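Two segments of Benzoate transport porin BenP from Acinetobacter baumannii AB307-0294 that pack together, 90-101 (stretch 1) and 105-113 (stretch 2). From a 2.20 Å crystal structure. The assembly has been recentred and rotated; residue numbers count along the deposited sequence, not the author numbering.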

# COMPACT_ATOMS: atom_id res chain seq x y z
N SER A 90 4.67 -24.28 11.64
CA SER A 90 5.99 -24.68 12.11
C SER A 90 7.02 -23.81 11.38
O SER A 90 6.72 -23.19 10.34
CB SER A 90 6.17 -26.19 11.83
OG SER A 90 6.36 -26.26 10.44
N ASP A 91 8.19 -23.70 11.93
CA ASP A 91 9.21 -22.76 11.45
C ASP A 91 9.80 -23.33 10.13
O ASP A 91 10.24 -24.43 10.10
CB ASP A 91 10.26 -22.56 12.52
CG ASP A 91 11.28 -21.44 12.21
OD1 ASP A 91 11.19 -20.79 11.14
OD2 ASP A 91 12.19 -21.23 13.09
N LYS A 92 9.68 -22.61 9.03
CA LYS A 92 10.30 -22.99 7.73
C LYS A 92 11.76 -22.58 7.65
O LYS A 92 12.47 -22.94 6.71
CB LYS A 92 9.56 -22.29 6.55
CG LYS A 92 8.15 -22.84 6.28
CD LYS A 92 7.60 -22.23 5.00
CE LYS A 92 6.13 -21.92 5.11
NZ LYS A 92 5.36 -23.10 5.38
N HIS A 93 12.19 -21.77 8.61
CA HIS A 93 13.57 -21.30 8.58
C HIS A 93 13.97 -20.56 7.29
O HIS A 93 15.13 -20.55 6.88
CB HIS A 93 14.56 -22.47 8.86
CG HIS A 93 14.33 -23.12 10.18
ND1 HIS A 93 15.04 -22.76 11.30
CD2 HIS A 93 13.43 -24.04 10.59
CE1 HIS A 93 14.64 -23.50 12.33
NE2 HIS A 93 13.65 -24.26 11.93
N VAL A 94 13.01 -19.85 6.71
CA VAL A 94 13.23 -18.95 5.60
C VAL A 94 12.25 -17.81 5.74
O VAL A 94 11.15 -18.00 6.21
CB VAL A 94 13.06 -19.70 4.22
CG1 VAL A 94 11.64 -20.09 3.94
CG2 VAL A 94 13.52 -18.88 3.00
N ALA A 95 12.64 -16.62 5.22
CA ALA A 95 11.81 -15.46 5.22
C ALA A 95 10.54 -15.68 4.45
O ALA A 95 10.53 -16.22 3.45
CB ALA A 95 12.55 -14.26 4.68
N ASP A 96 9.47 -15.17 4.97
CA ASP A 96 8.17 -15.09 4.28
C ASP A 96 7.69 -13.72 3.85
O ASP A 96 6.72 -13.62 3.10
CB ASP A 96 7.07 -15.89 5.15
CG ASP A 96 6.72 -15.22 6.47
OD1 ASP A 96 7.28 -14.13 6.85
OD2 ASP A 96 5.80 -15.80 7.09
N THR A 97 8.29 -12.68 4.38
CA THR A 97 7.82 -11.29 4.17
C THR A 97 6.55 -10.92 4.83
O THR A 97 5.98 -9.82 4.47
CB THR A 97 7.70 -10.80 2.63
OG1 THR A 97 6.45 -11.26 2.15
CG2 THR A 97 8.89 -11.34 1.69
N VAL A 98 6.13 -11.76 5.81
CA VAL A 98 4.90 -11.57 6.58
C VAL A 98 5.21 -11.24 7.99
O VAL A 98 4.61 -10.31 8.61
CB VAL A 98 3.96 -12.82 6.56
CG1 VAL A 98 2.64 -12.49 7.23
CG2 VAL A 98 3.68 -13.20 5.10
N LEU A 99 6.09 -12.09 8.55
CA LEU A 99 6.48 -12.01 9.94
C LEU A 99 7.96 -11.73 9.94
O LEU A 99 8.63 -12.01 8.97
CB LEU A 99 6.23 -13.34 10.76
CG LEU A 99 4.87 -14.04 10.55
CD1 LEU A 99 4.87 -15.50 11.18
CD2 LEU A 99 3.65 -13.25 11.03
N PRO A 100 8.49 -11.21 11.05
CA PRO A 100 9.93 -10.99 11.04
C PRO A 100 10.67 -12.31 10.80
O PRO A 100 10.08 -13.43 11.12
CB PRO A 100 10.22 -10.53 12.49
CG PRO A 100 8.92 -10.03 13.01
CD PRO A 100 7.85 -10.78 12.29
N PHE A 101 11.92 -12.17 10.41
CA PHE A 101 12.77 -13.27 10.21
C PHE A 101 14.13 -12.98 10.81
O PHE A 101 14.74 -11.96 10.55
CB PHE A 101 12.89 -13.58 8.73
CG PHE A 101 13.83 -14.75 8.40
CD1 PHE A 101 13.42 -16.08 8.68
CD2 PHE A 101 15.06 -14.53 7.71
CE1 PHE A 101 14.26 -17.15 8.35
CE2 PHE A 101 15.90 -15.62 7.38
CZ PHE A 101 15.48 -16.92 7.68
N THR A 105 20.11 -16.48 12.91
CA THR A 105 19.68 -17.78 13.38
C THR A 105 18.89 -18.49 12.27
O THR A 105 18.77 -19.68 12.30
CB THR A 105 18.84 -17.71 14.63
OG1 THR A 105 17.67 -16.99 14.35
CG2 THR A 105 19.60 -17.01 15.74
N GLN A 106 18.41 -17.77 11.27
CA GLN A 106 17.56 -18.41 10.22
C GLN A 106 16.22 -18.95 10.72
O GLN A 106 15.87 -20.11 10.42
CB GLN A 106 18.31 -19.58 9.57
CG GLN A 106 19.63 -19.20 8.94
CD GLN A 106 19.45 -19.19 7.46
OE1 GLN A 106 18.93 -18.20 6.87
NE2 GLN A 106 19.84 -20.31 6.82
N SER A 107 15.60 -18.18 11.59
CA SER A 107 14.37 -18.53 12.23
C SER A 107 13.25 -17.49 12.02
O SER A 107 13.44 -16.31 12.18
CB SER A 107 14.60 -18.88 13.70
OG SER A 107 13.38 -19.25 14.40
N GLN A 108 12.08 -17.95 11.61
CA GLN A 108 10.89 -17.06 11.56
C GLN A 108 10.50 -16.76 12.97
O GLN A 108 10.57 -17.65 13.80
CB GLN A 108 9.73 -17.80 10.91
CG GLN A 108 9.98 -18.23 9.46
CD GLN A 108 8.72 -18.68 8.80
OE1 GLN A 108 8.38 -19.95 8.70
NE2 GLN A 108 7.92 -17.65 8.39
N ALA A 109 10.11 -15.53 13.27
CA ALA A 109 9.74 -15.16 14.66
C ALA A 109 8.53 -16.00 15.12
O ALA A 109 7.63 -16.34 14.31
CB ALA A 109 9.28 -13.71 14.67
N SER A 110 8.47 -16.28 16.41
CA SER A 110 7.30 -17.07 16.87
C SER A 110 6.11 -16.17 17.17
O SER A 110 5.00 -16.64 17.18
CB SER A 110 7.70 -18.05 18.00
OG SER A 110 8.20 -17.28 18.99
N ASP A 111 6.36 -14.87 17.33
CA ASP A 111 5.32 -13.82 17.58
C ASP A 111 5.93 -12.40 17.34
O ASP A 111 7.14 -12.25 17.24
CB ASP A 111 4.66 -14.00 18.96
CG ASP A 111 5.52 -13.60 20.13
OD1 ASP A 111 6.71 -13.45 20.03
OD2 ASP A 111 5.03 -13.34 21.23
N TYR A 112 5.12 -11.37 17.13
CA TYR A 112 5.66 -10.01 17.10
C TYR A 112 4.56 -9.03 17.47
O TYR A 112 3.38 -9.34 17.30
CB TYR A 112 6.33 -9.64 15.76
CG TYR A 112 5.46 -9.34 14.55
CD1 TYR A 112 4.54 -10.26 14.10
CD2 TYR A 112 5.75 -8.19 13.71
CE1 TYR A 112 3.84 -10.11 12.95
CE2 TYR A 112 4.98 -7.96 12.54
CZ TYR A 112 4.04 -8.93 12.14
OH TYR A 112 3.29 -8.74 10.99
N LEU A 113 5.02 -7.92 18.06
CA LEU A 113 4.23 -6.89 18.64
C LEU A 113 4.64 -5.58 18.06
O LEU A 113 5.88 -5.26 18.14
CB LEU A 113 4.55 -6.78 20.13
CG LEU A 113 3.82 -5.67 20.90
CD1 LEU A 113 2.34 -5.91 21.03
CD2 LEU A 113 4.45 -5.60 22.29
O HOH W 1 5.86 -20.77 9.16
O HOH W 2 9.25 -14.82 8.87

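The contact is predominantly polar, an irregular loop folded against a segment with two short stretches of strand through backbone and side-chain hydrogen bonds, with an apolar patch around Pro100 and Tyr112 at one end.

Gln108, which loses more surface to the other stretch than any other residue here, is its centre. Its backbone N donates to Asp91 OD1 (3.0 Å), while its side-chain OE1 accepts from Lys92 N (3.0 Å); both bonds are nearly straight, and between them they hold the backbone and the side chain of Gln108. The extended side chain passes along the loop, bringing Gln108 CG to 3.5 Å from Val94 O and Gln108 NE2 to 3.1 Å from Asp96 OD2. Water 1 lies between Gln108 OE1 (2.7 Å) and Ser90 O (2.8 Å).

Asp91 uses both carboxylate oxygens. OD2 accepts from Ser107 OG at 2.7 Å, and OD1, besides taking Gln108 N, accepts from His93 N at 2.9 Å within its own stretch, tying the loop's turn to the strand. The ring of His93 meets Gln106 edge-on: ND1 donates to Gln106 O at 2.9 Å, though the angle of 131° is well short of linear.

Phe101 and Gln108 form an antiparallel, non-hydrogen-bonded bridge, their CA atoms 4.4 Å apart and their side chains on the same face of the sheet. Next to this pair, Ala109 N donates to Pro100 O (3.0 Å) at an almost linear 176°. Water 2 lies 2.8 Å from Pro100 O and accepts from Gln108 NE2 (3.2 Å).

Packing around Tyr112 is largely apolar. Pro100 CD sits over one face of the Tyr112 ring, 3.6 Å from its centroid and close to the ring normal, a CH-pi contact. Leu99 CD2 approaches Tyr112 CE1 at 3.7 Å, and Pro100 CB lies 4.0 Å from Ala109 CB.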